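PDB 3P02: uncharacterized protein from Bacteroides ovatus, which is of unknown function but joins a DUF4973 domain of the E-set clan to a BT_3044-like C-terminal domain rich in beta strands. Local coordinates for residues A[81-86]-A[120-125]; A[34-39]-A[110-115]; A[28-33]-A[305-310]; A[193-198]-A[210-215]. One frame throughout, in Å; residues are numbered along the deposited sequence.

Contact 1: residues A[81-86]-A[120-125]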
# COMPACT_ATOMS: atom_id res chain seq x y z
N TYR A 81 6.87 11.51 4.00
CA TYR A 81 8.09 10.83 3.53
C TYR A 81 8.01 9.33 3.57
O TYR A 81 7.43 8.72 4.49
CB TYR A 81 9.28 11.26 4.39
CG TYR A 81 9.80 12.67 4.21
CD1 TYR A 81 9.13 13.59 3.41
CD2 TYR A 81 10.98 13.08 4.84
CE1 TYR A 81 9.63 14.89 3.23
CE2 TYR A 81 11.45 14.38 4.71
CZ TYR A 81 10.79 15.28 3.88
OH TYR A 81 11.31 16.54 3.73
N PHE A 82 8.71 8.73 2.60
CA PHE A 82 8.93 7.29 2.60
C PHE A 82 9.97 7.02 3.66
O PHE A 82 10.95 7.78 3.80
CB PHE A 82 9.48 6.81 1.23
CG PHE A 82 8.51 6.94 0.09
CD1 PHE A 82 7.52 6.00 -0.11
CD2 PHE A 82 8.64 7.99 -0.82
CE1 PHE A 82 6.62 6.13 -1.18
CE2 PHE A 82 7.74 8.11 -1.89
CZ PHE A 82 6.74 7.19 -2.05
N ARG A 83 9.78 5.93 4.40
CA ARG A 83 10.74 5.46 5.40
C ARG A 83 11.45 4.27 4.83
O ARG A 83 10.82 3.48 4.11
CB ARG A 83 10.01 5.06 6.69
CG ARG A 83 9.30 6.25 7.36
CD ARG A 83 8.56 5.84 8.62
NE ARG A 83 9.46 5.26 9.63
CZ ARG A 83 9.05 4.77 10.80
NH1 ARG A 83 7.77 4.82 11.14
NH2 ARG A 83 9.93 4.24 11.64
N GLU A 84 12.74 4.12 5.13
CA GLU A 84 13.46 2.96 4.64
C GLU A 84 12.87 1.68 5.21
O GLU A 84 12.73 1.55 6.43
CB GLU A 84 14.96 3.07 4.98
CG GLU A 84 15.76 1.88 4.46
CD GLU A 84 17.21 1.92 4.91
OE1 GLU A 84 17.84 3.00 4.80
OE2 GLU A 84 17.73 0.89 5.39
N LEU A 85 12.56 0.71 4.33
CA LEU A 85 12.03 -0.56 4.79
C LEU A 85 13.10 -1.29 5.64
O LEU A 85 14.20 -1.55 5.13
CB LEU A 85 11.64 -1.41 3.57
CG LEU A 85 11.05 -2.79 3.90
CD1 LEU A 85 9.70 -2.64 4.61
CD2 LEU A 85 10.87 -3.63 2.63
N PRO A 86 12.83 -1.61 6.93
CA PRO A 86 13.85 -2.33 7.73
C PRO A 86 14.22 -3.69 7.11
O PRO A 86 13.39 -4.36 6.46
CB PRO A 86 13.19 -2.50 9.10
CG PRO A 86 12.21 -1.34 9.15
CD PRO A 86 11.64 -1.29 7.75
N GLN A 120 2.45 3.55 7.65
CA GLN A 120 3.66 4.22 7.18
C GLN A 120 3.94 3.85 5.74
O GLN A 120 3.55 2.77 5.32
CB GLN A 120 4.85 3.80 8.04
CG GLN A 120 4.60 3.94 9.54
CD GLN A 120 4.42 5.38 9.94
OE1 GLN A 120 5.36 6.18 9.82
NE2 GLN A 120 3.19 5.76 10.36
N LYS A 121 4.60 4.74 4.98
CA LYS A 121 4.98 4.45 3.59
C LYS A 121 6.41 3.94 3.62
O LYS A 121 7.30 4.70 4.00
CB LYS A 121 4.88 5.70 2.68
CG LYS A 121 3.45 6.15 2.42
CD LYS A 121 3.32 7.17 1.27
CE LYS A 121 4.13 8.41 1.55
NZ LYS A 121 3.69 9.58 0.73
N TRP A 122 6.62 2.68 3.25
CA TRP A 122 7.96 2.09 3.30
C TRP A 122 8.56 2.02 1.92
O TRP A 122 7.85 1.78 0.94
CB TRP A 122 7.88 0.68 3.91
CG TRP A 122 7.26 0.67 5.28
CD1 TRP A 122 5.97 0.38 5.60
CD2 TRP A 122 7.92 1.01 6.51
NE1 TRP A 122 5.78 0.53 6.96
CE2 TRP A 122 6.96 0.91 7.54
CE3 TRP A 122 9.24 1.43 6.83
CZ2 TRP A 122 7.27 1.17 8.88
CZ3 TRP A 122 9.55 1.71 8.16
CH2 TRP A 122 8.57 1.58 9.17
N ALA A 123 9.88 2.13 1.85
CA ALA A 123 10.51 2.00 0.54
C ALA A 123 11.87 1.34 0.66
O ALA A 123 12.58 1.52 1.64
CB ALA A 123 10.63 3.37 -0.13
N LEU A 124 12.24 0.62 -0.39
CA LEU A 124 13.52 -0.07 -0.48
C LEU A 124 14.31 0.50 -1.69
O LEU A 124 13.94 0.23 -2.84
CB LEU A 124 13.30 -1.59 -0.61
CG LEU A 124 14.55 -2.44 -0.82
CD1 LEU A 124 15.56 -2.28 0.35
CD2 LEU A 124 14.18 -3.92 -1.05
N PRO A 125 15.32 1.36 -1.41
CA PRO A 125 16.10 1.97 -2.49
C PRO A 125 17.31 1.10 -2.84
O PRO A 125 18.11 0.79 -1.96
CB PRO A 125 16.49 3.34 -1.88
CG PRO A 125 16.69 3.04 -0.41
CD PRO A 125 15.75 1.86 -0.08
O HOH W 1 5.62 6.95 6.17
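Arg83 and Trp122 lie side by side and point the same way, the guanidinium resting with one face over CH2 of the indole, 3.6 Å from CZ to CH2. The two planes are 40° apart, so the cationic group leans on the ring instead of stacking flat. A bend at chi3 (60°) brings Arg83 NE within 3.8 Å of Trp122 CH2, and NH1 gives a hydrogen bond to Gln120 OE1 at 3.1 Å. That oxygen lies in the guanidinium plane, while NH1 sits above the plane of the amide. With an alanine in place of Gln120, Arg83 NH1 would probably lose this acceptor and the guanidinium would be freer to turn off the indole. Pro86, a compact aliphatic ring, brings CD to 3.7 Å from Trp122 CZ3, crossing the indole at about a right angle. Elsewhere Lys121 sends its CE over one face of Phe82 and brings NZ to 5.0 Å from the ring centroid, a cation-pi contact. The backbones behind these side chains form a short parallel pairing: Arg83 N bonds Lys121 O (2.8 Å), Ala123 N bonds Arg83 O, and Leu85 N bonds Ala123 O. A water links Tyr81 O to Lys121 N where the pairing begins. Strand 83-84 thus borders strand 122-130 in a mixed sheet, with Tyr81 and Lys121 packed on Phe74 of helix 65-74 and Ala123 on Val148 of strand 146-154.

Contact 2: residues A[34-39]-A[110-115]. With EDO (1,2-ethanediol), chain G.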
# COMPACT_ATOMS: atom_id res chain seq x y z
N SER A 34 0.67 -15.59 5.85
CA SER A 34 1.92 -14.83 5.90
C SER A 34 1.85 -13.78 4.80
O SER A 34 1.02 -13.90 3.91
CB SER A 34 3.13 -15.75 5.73
OG SER A 34 3.19 -16.30 4.42
N ALA A 35 2.73 -12.78 4.85
CA ALA A 35 2.76 -11.74 3.82
C ALA A 35 4.09 -11.87 3.05
O ALA A 35 4.99 -11.03 3.17
CB ALA A 35 2.60 -10.38 4.47
N LYS A 36 4.22 -12.96 2.29
CA LYS A 36 5.43 -13.26 1.53
C LYS A 36 5.23 -13.16 0.03
O LYS A 36 4.23 -13.64 -0.52
CB LYS A 36 5.94 -14.67 1.86
CG LYS A 36 6.47 -14.80 3.27
CD LYS A 36 7.12 -16.18 3.44
CE LYS A 36 7.61 -16.42 4.85
NZ LYS A 36 6.49 -16.63 5.82
N TYR A 37 6.21 -12.55 -0.65
CA TYR A 37 6.19 -12.40 -2.10
C TYR A 37 7.62 -12.17 -2.60
O TYR A 37 8.36 -11.37 -2.00
CB TYR A 37 5.30 -11.22 -2.52
CG TYR A 37 5.22 -11.00 -4.02
CD1 TYR A 37 4.60 -11.94 -4.84
CD2 TYR A 37 5.72 -9.85 -4.60
CE1 TYR A 37 4.52 -11.75 -6.22
CE2 TYR A 37 5.64 -9.64 -5.98
CZ TYR A 37 5.03 -10.60 -6.79
OH TYR A 37 4.97 -10.43 -8.16
N THR A 38 7.99 -12.84 -3.69
CA THR A 38 9.28 -12.59 -4.35
C THR A 38 9.01 -11.70 -5.54
O THR A 38 8.28 -12.09 -6.45
CB THR A 38 10.00 -13.87 -4.75
OG1 THR A 38 10.27 -14.61 -3.57
CG2 THR A 38 11.32 -13.57 -5.50
N TYR A 39 9.60 -10.52 -5.54
CA TYR A 39 9.48 -9.57 -6.63
C TYR A 39 10.72 -9.69 -7.52
O TYR A 39 11.85 -9.63 -7.01
CB TYR A 39 9.33 -8.16 -6.10
CG TYR A 39 9.36 -7.12 -7.19
CD1 TYR A 39 8.25 -6.90 -8.00
CD2 TYR A 39 10.48 -6.31 -7.38
CE1 TYR A 39 8.27 -5.92 -9.00
CE2 TYR A 39 10.51 -5.35 -8.39
CZ TYR A 39 9.41 -5.17 -9.20
OH TYR A 39 9.46 -4.20 -10.18
N GLU A 110 12.98 -11.10 -1.95
CA GLU A 110 11.98 -11.80 -1.16
C GLU A 110 11.47 -10.89 -0.07
O GLU A 110 12.24 -10.50 0.82
CB GLU A 110 12.56 -13.08 -0.56
CG GLU A 110 12.87 -14.13 -1.63
CD GLU A 110 13.39 -15.48 -1.14
OE1 GLU A 110 13.62 -15.62 0.08
OE2 GLU A 110 13.55 -16.39 -1.98
N PHE A 111 10.22 -10.47 -0.17
CA PHE A 111 9.60 -9.66 0.88
C PHE A 111 8.92 -10.58 1.89
O PHE A 111 8.24 -11.54 1.49
CB PHE A 111 8.57 -8.72 0.27
CG PHE A 111 9.22 -7.60 -0.51
CD1 PHE A 111 9.76 -6.49 0.14
CD2 PHE A 111 9.34 -7.67 -1.90
CE1 PHE A 111 10.33 -5.44 -0.58
CE2 PHE A 111 9.93 -6.63 -2.62
CZ PHE A 111 10.43 -5.53 -1.95
N SER A 112 9.08 -10.27 3.19
CA SER A 112 8.44 -11.00 4.30
C SER A 112 7.88 -9.93 5.21
O SER A 112 8.61 -9.37 6.02
CB SER A 112 9.47 -11.88 5.01
OG SER A 112 9.95 -12.89 4.13
N LEU A 113 6.61 -9.54 4.97
CA LEU A 113 6.05 -8.36 5.63
C LEU A 113 5.11 -8.57 6.80
O LEU A 113 4.45 -7.60 7.19
CB LEU A 113 5.33 -7.52 4.55
CG LEU A 113 6.14 -7.27 3.23
CD1 LEU A 113 5.36 -6.39 2.30
CD2 LEU A 113 7.51 -6.60 3.52
N ASP A 114 5.09 -9.76 7.40
CA ASP A 114 4.24 -9.99 8.58
C ASP A 114 4.55 -8.96 9.64
O ASP A 114 5.73 -8.67 9.92
CB ASP A 114 4.45 -11.41 9.13
CG ASP A 114 4.02 -12.47 8.16
OD1 ASP A 114 4.43 -12.41 6.97
OD2 ASP A 114 3.37 -13.43 8.59
N GLY A 115 3.51 -8.32 10.15
CA GLY A 115 3.68 -7.31 11.18
C GLY A 115 4.08 -5.93 10.71
O GLY A 115 4.19 -5.02 11.54
C1 EDO G . 9.79 -10.40 8.92
O1 EDO G . 10.42 -9.95 10.13
C2 EDO G . 8.33 -9.97 8.88
O2 EDO G . 7.82 -10.03 10.21
O HOH W 2 6.77 -13.55 6.52
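An antiparallel pairing of strands 36-45 and 104-112 brings Tyr37 opposite Phe111 within a four-stranded sheet of the N-terminal DUF4973 region, assigned to the E-set clan of immunoglobulin-like folds. Tyr37 and Phe111 form a hydrogen-bonded pair, Tyr37 N reaching Phe111 O at 3.1 Å and Phe111 N returning to Tyr37 O at 2.8 Å. The non-hydrogen-bonded pairs on either side, Lys36 with Ser112 and Thr38 with Glu110, put polar side chains on one face, as suits a face with exposed members. There Thr38 and Glu110 lie side by side, OG1 of the threonine 3.3 Å from CG of the glutamate. The face of Tyr37 and Phe111 is more aromatic; the edge of the Phe111 ring, at CE2, meets Tyr39 CB at 3.8 Å, and Phe111 also packs on Val27 of strand 25-30. Past the strand ends the ladder continues through Leu113 N to Ala35 O, and the small Ala35 lets its CB approach Leu113 CB at 4.0 Å. Asp114 then takes over from the backbone. Its CG, anti to the carbonyl carbon (chi1 -64°), lies 3.6 Å from Ala35 N. A water also donates to Asp114 OD1 and accepts from Lys36 NZ, bridging opposite charges that do not touch directly. Ala35 N meets Asp114 OD1 at 2.7 Å in a nearly straight bond, coming from above the carboxylate plane.

Contact 3: residues A[28-33]-A[305-310]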
# COMPACT_ATOMS: atom_id res chain seq x y z
N HIS A 28 3.11 -5.35 -5.17
CA HIS A 28 1.87 -5.78 -4.55
C HIS A 28 2.05 -7.08 -3.79
O HIS A 28 2.39 -8.10 -4.37
CB HIS A 28 0.80 -5.94 -5.64
CG HIS A 28 0.58 -4.70 -6.43
ND1 HIS A 28 0.36 -4.75 -7.79
CD2 HIS A 28 0.58 -3.40 -6.03
CE1 HIS A 28 0.19 -3.50 -8.17
NE2 HIS A 28 0.34 -2.65 -7.15
N VAL A 29 1.83 -7.03 -2.46
CA VAL A 29 2.09 -8.18 -1.60
C VAL A 29 0.81 -8.61 -0.86
O VAL A 29 0.33 -7.87 0.00
CB VAL A 29 3.25 -7.91 -0.59
CG1 VAL A 29 3.54 -9.18 0.24
CG2 VAL A 29 4.53 -7.44 -1.31
N ARG A 30 0.34 -9.84 -1.12
CA ARG A 30 -0.83 -10.35 -0.40
C ARG A 30 -0.49 -10.73 1.03
O ARG A 30 0.45 -11.49 1.25
CB ARG A 30 -1.47 -11.55 -1.09
CG ARG A 30 -2.74 -11.97 -0.34
CD ARG A 30 -3.46 -13.12 -0.97
NE ARG A 30 -4.29 -12.70 -2.10
CZ ARG A 30 -5.54 -12.26 -2.03
NH1 ARG A 30 -6.09 -11.99 -0.84
NH2 ARG A 30 -6.22 -11.99 -3.13
N TYR A 31 -1.31 -10.25 1.98
CA TYR A 31 -1.27 -10.68 3.36
C TYR A 31 -2.26 -11.85 3.49
O TYR A 31 -3.49 -11.64 3.54
CB TYR A 31 -1.62 -9.55 4.35
CG TYR A 31 -0.92 -9.67 5.70
CD1 TYR A 31 -1.06 -10.80 6.49
CD2 TYR A 31 -0.14 -8.63 6.19
CE1 TYR A 31 -0.40 -10.92 7.72
CE2 TYR A 31 0.53 -8.73 7.41
CZ TYR A 31 0.38 -9.87 8.18
OH TYR A 31 1.05 -9.96 9.37
N ALA A 32 -1.73 -13.07 3.45
CA ALA A 32 -2.53 -14.29 3.64
C ALA A 32 -2.20 -14.83 5.06
O ALA A 32 -2.22 -14.03 6.00
CB ALA A 32 -2.20 -15.29 2.54
N ASN A 33 -1.85 -16.14 5.23
CA ASN A 33 -1.42 -16.63 6.54
C ASN A 33 -0.10 -15.91 6.89
O ASN A 33 0.15 -15.58 8.06
CB ASN A 33 -1.23 -18.15 6.52
CG ASN A 33 -2.51 -18.97 6.48
OD1 ASN A 33 -3.60 -18.52 6.84
ND2 ASN A 33 -2.38 -20.23 6.08
N LYS A 305 -5.46 -12.96 -15.06
CA LYS A 305 -4.22 -12.39 -14.54
C LYS A 305 -4.04 -12.65 -13.06
O LYS A 305 -5.03 -12.57 -12.33
CB LYS A 305 -4.20 -10.85 -14.74
CG LYS A 305 -4.21 -10.38 -16.17
CD LYS A 305 -4.23 -8.84 -16.24
CE LYS A 305 -4.14 -8.37 -17.68
NZ LYS A 305 -4.15 -6.89 -17.79
N PRO A 306 -2.78 -12.83 -12.57
CA PRO A 306 -2.59 -12.95 -11.12
C PRO A 306 -3.11 -11.69 -10.38
O PRO A 306 -3.13 -10.57 -10.94
CB PRO A 306 -1.06 -13.05 -10.97
CG PRO A 306 -0.59 -13.59 -12.27
CD PRO A 306 -1.48 -12.93 -13.28
N ASP A 307 -3.45 -11.86 -9.10
CA ASP A 307 -3.94 -10.73 -8.27
C ASP A 307 -2.97 -9.55 -8.28
O ASP A 307 -3.40 -8.39 -8.35
CB ASP A 307 -4.12 -11.18 -6.83
CG ASP A 307 -5.22 -12.19 -6.62
OD1 ASP A 307 -6.16 -12.24 -7.46
OD2 ASP A 307 -5.17 -12.93 -5.62
N GLU A 308 -1.65 -9.84 -8.23
CA GLU A 308 -0.64 -8.78 -8.15
C GLU A 308 -0.51 -7.97 -9.42
O GLU A 308 0.04 -6.85 -9.36
CB GLU A 308 0.74 -9.39 -7.80
CG GLU A 308 0.76 -10.12 -6.47
CD GLU A 308 0.14 -11.51 -6.43
OE1 GLU A 308 -0.09 -12.12 -7.50
OE2 GLU A 308 -0.18 -11.95 -5.30
N ASP A 309 -1.01 -8.50 -10.56
CA ASP A 309 -0.93 -7.82 -11.85
C ASP A 309 -2.20 -7.08 -12.18
O ASP A 309 -2.32 -6.52 -13.27
CB ASP A 309 -0.59 -8.83 -12.94
CG ASP A 309 0.77 -9.46 -12.74
OD1 ASP A 309 1.69 -8.75 -12.26
OD2 ASP A 309 0.90 -10.66 -12.97
N GLN A 310 -3.18 -7.05 -11.24
CA GLN A 310 -4.43 -6.30 -11.52
C GLN A 310 -4.15 -4.83 -11.54
O GLN A 310 -3.27 -4.35 -10.81
CB GLN A 310 -5.51 -6.59 -10.47
CG GLN A 310 -5.92 -8.08 -10.38
CD GLN A 310 -6.59 -8.62 -11.61
OE1 GLN A 310 -7.35 -7.92 -12.28
NE2 GLN A 310 -6.29 -9.88 -11.97
O HOH W 3 1.46 -11.20 -3.27
O HOH W 4 -2.60 -13.26 -4.39
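His28 lays its CB against CB of Glu308, 4.1 Å away, and turns the edge of its imidazole to the same residue's backbone. ND1 donates to Glu308 O at 2.6 Å with an N-H...O angle of 172°, and the oxygen lies in the ring plane. Histidine suits the place because it offers a flat ring and an N-H on its rim: the ring also stacks on Trp317. An alanine in place of His28 would probably leave Glu308 O without this donor and Trp317 without its stacking partner. Two residues further on, Arg30 NH2 forms a salt bridge to Asp307 OD2 at 2.9 Å. The carboxylate oxygen lies in the guanidinium plane, yet the arginine nitrogen stands above the carboxylate plane, the two planes being 64° apart. The contact joins strand 25-30 of the DUF4973 region to a 3-10 turn, residues 307-309, in the tail after strand 287-302, so the end of the chain returns to its N-terminal part. The Glu308 side chain rests CG on His28 O, 3.3 Å away, and its OE2 joins through water: one molecule also accepts from Arg30 N. A second accepts from Arg30 NE and donates to both Asp307 OD2 and Glu308 OE2, so the arginine reaches both acids through solvent. Phe154 of strand 146-154 touches the side chains of Arg30, Asp307 and Glu308.

Contact 4: residues A[193-198]-A[210-215]. With EDO (1,2-ethanediol), chain D.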
# COMPACT_ATOMS: atom_id res chain seq x y z
N VAL A 193 -8.18 -4.96 9.19
CA VAL A 193 -7.77 -3.76 8.49
C VAL A 193 -7.96 -2.57 9.42
O VAL A 193 -8.50 -2.72 10.51
CB VAL A 193 -8.60 -3.54 7.17
CG1 VAL A 193 -8.43 -4.70 6.17
CG2 VAL A 193 -10.08 -3.29 7.48
N PHE A 194 -7.55 -1.40 8.98
CA PHE A 194 -7.92 -0.18 9.69
C PHE A 194 -8.13 0.93 8.69
O PHE A 194 -7.57 0.90 7.60
CB PHE A 194 -6.89 0.26 10.73
CG PHE A 194 -5.54 0.64 10.19
CD1 PHE A 194 -5.28 1.94 9.75
CD2 PHE A 194 -4.51 -0.30 10.14
CE1 PHE A 194 -4.00 2.29 9.27
CE2 PHE A 194 -3.25 0.04 9.63
CZ PHE A 194 -3.00 1.33 9.22
N PHE A 195 -8.95 1.89 9.07
CA PHE A 195 -9.11 3.11 8.30
C PHE A 195 -8.91 4.22 9.31
O PHE A 195 -8.79 3.94 10.51
CB PHE A 195 -10.47 3.17 7.58
CG PHE A 195 -11.68 3.28 8.48
CD1 PHE A 195 -12.24 2.14 9.07
CD2 PHE A 195 -12.25 4.52 8.76
CE1 PHE A 195 -13.32 2.25 9.96
CE2 PHE A 195 -13.37 4.63 9.61
CZ PHE A 195 -13.89 3.49 10.19
N TYR A 196 -8.93 5.47 8.86
CA TYR A 196 -8.80 6.58 9.79
C TYR A 196 -10.12 7.33 9.95
O TYR A 196 -10.76 7.68 8.96
CB TYR A 196 -7.74 7.59 9.31
CG TYR A 196 -6.37 7.00 9.07
CD1 TYR A 196 -5.60 6.51 10.12
CD2 TYR A 196 -5.85 6.92 7.78
CE1 TYR A 196 -4.33 5.95 9.90
CE2 TYR A 196 -4.57 6.40 7.55
CZ TYR A 196 -3.82 5.92 8.61
OH TYR A 196 -2.58 5.41 8.34
N ALA A 197 -10.49 7.62 11.20
CA ALA A 197 -11.65 8.44 11.47
C ALA A 197 -11.35 9.93 11.16
O ALA A 197 -10.17 10.32 11.01
CB ALA A 197 -12.04 8.30 12.94
N GLY A 198 -12.41 10.76 11.11
CA GLY A 198 -12.25 12.21 10.99
C GLY A 198 -11.53 12.77 9.78
O GLY A 198 -10.80 13.77 9.89
N TYR A 210 -6.08 8.38 14.88
CA TYR A 210 -7.46 8.23 14.41
C TYR A 210 -7.72 6.85 13.80
O TYR A 210 -8.74 6.66 13.15
CB TYR A 210 -7.79 9.37 13.40
CG TYR A 210 -7.80 10.68 14.16
CD1 TYR A 210 -8.90 11.06 14.92
CD2 TYR A 210 -6.65 11.48 14.23
CE1 TYR A 210 -8.86 12.17 15.75
CE2 TYR A 210 -6.61 12.61 15.05
CZ TYR A 210 -7.73 12.96 15.79
OH TYR A 210 -7.69 14.06 16.61
N LYS A 211 -6.83 5.91 14.02
CA LYS A 211 -7.01 4.55 13.50
C LYS A 211 -8.22 3.83 14.11
O LYS A 211 -8.38 3.75 15.34
CB LYS A 211 -5.76 3.72 13.78
CG LYS A 211 -4.58 4.09 12.88
CD LYS A 211 -3.26 3.43 13.31
CE LYS A 211 -3.30 1.92 13.14
NZ LYS A 211 -2.08 1.27 13.71
N VAL A 212 -9.06 3.29 13.23
CA VAL A 212 -10.23 2.49 13.62
C VAL A 212 -10.07 1.14 12.94
O VAL A 212 -9.93 1.08 11.71
CB VAL A 212 -11.57 3.17 13.25
CG1 VAL A 212 -12.73 2.23 13.59
CG2 VAL A 212 -11.72 4.51 13.98
N PHE A 213 -10.04 0.08 13.74
CA PHE A 213 -9.82 -1.26 13.25
C PHE A 213 -11.13 -1.96 12.95
O PHE A 213 -12.12 -1.77 13.67
CB PHE A 213 -9.05 -2.08 14.29
CG PHE A 213 -7.64 -1.60 14.58
CD1 PHE A 213 -7.41 -0.59 15.51
CD2 PHE A 213 -6.56 -2.14 13.90
CE1 PHE A 213 -6.10 -0.10 15.73
CE2 PHE A 213 -5.26 -1.67 14.13
CZ PHE A 213 -5.04 -0.66 15.05
N LEU A 214 -11.11 -2.77 11.89
CA LEU A 214 -12.23 -3.62 11.46
C LEU A 214 -11.75 -5.01 11.30
O LEU A 214 -10.71 -5.23 10.65
CB LEU A 214 -12.83 -3.15 10.11
CG LEU A 214 -13.56 -1.79 10.15
CD1 LEU A 214 -13.77 -1.25 8.72
CD2 LEU A 214 -14.90 -1.91 10.92
N GLN A 215 -12.49 -5.97 11.85
CA GLN A 215 -12.17 -7.38 11.68
C GLN A 215 -13.30 -8.06 10.96
O GLN A 215 -14.45 -7.95 11.38
CB GLN A 215 -11.89 -8.05 13.04
CG GLN A 215 -11.55 -9.54 12.93
CD GLN A 215 -11.28 -10.13 14.29
OE1 GLN A 215 -11.00 -9.42 15.26
NE2 GLN A 215 -11.34 -11.44 14.40
C1 EDO D . -11.94 16.90 10.44
O1 EDO D . -10.87 16.30 9.70
C2 EDO D . -13.28 16.58 9.80
O2 EDO D . -13.49 17.43 8.66
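Two neighbouring strands of the large antiparallel sheet, 192-196 and 211-220, pair side by side, linked in the chain by residues 199-209, with side chains packed on both faces. On one face Lys211 lies over Phe194: its CE stands above the ring centre, 3.7 Å from the centroid, and NZ is 4.6 Å from it in a cation-pi contact. The lysine bend at chi3 (67°) sets CE over the ring, and the long aliphatic stem also suits Tyr196, whose CE1 is 3.5 Å from Lys211 CG. Phe213 shares this face; Phe194 CB sits over the rim of its ring, and Trp233 stacks on Phe213 from the next strand. The paired residues on the other face, Val193, Phe195, Val212 and Leu214, are all apolar. Val212 CB lies over one face of the Phe195 ring, offset toward the rim. Leu214 CD1 reaches Phe195 CD1 at 3.7 Å, while Val193 CG2 touches Leu214 CB and the small Ala197 fits CB against Val212 CG2. Branched and aromatic residues suit such a layer, which continues onto Phe274 of strand 262-278. The backbone carries the regular ladder: Val193 and Leu214 exchange two bonds, as do Phe195 and Val212, whose Val212 N to Phe195 O bond is 2.8 Å. Ala197 N adds a bond to Tyr210 O at 2.8 Å, carrying the ladder past strand 192-196. Adjacent strands joined in this antiparallel order are typical of a meandering beta sheet, here in the BT_3044-like C-terminal region.

Overall arrangement
Contact 4 is the buried one, contacts 1 and 2 are partly buried, and contact 3 lies at the surface. Their chemistry follows: mostly apolar and aromatic layers with one lysine over a ring in contact 4, ladders with polar margins in contacts 1 and 2, and, with no strand pairing, side-chain bonds, a salt bridge and waters in contact 3. Contacts 1 and 2, one parallel and one antiparallel, meet, Leu85 CD2 lying 3.7 Å from Phe111 CE1. Contacts 2 and 3 touch through Tyr31 OH and Gly115 N, and contacts 1 and 3 reach the same mixed sheet. Contact 4 belongs to the C-terminal region, its centre about 22 Å from those of contacts 1 and 3.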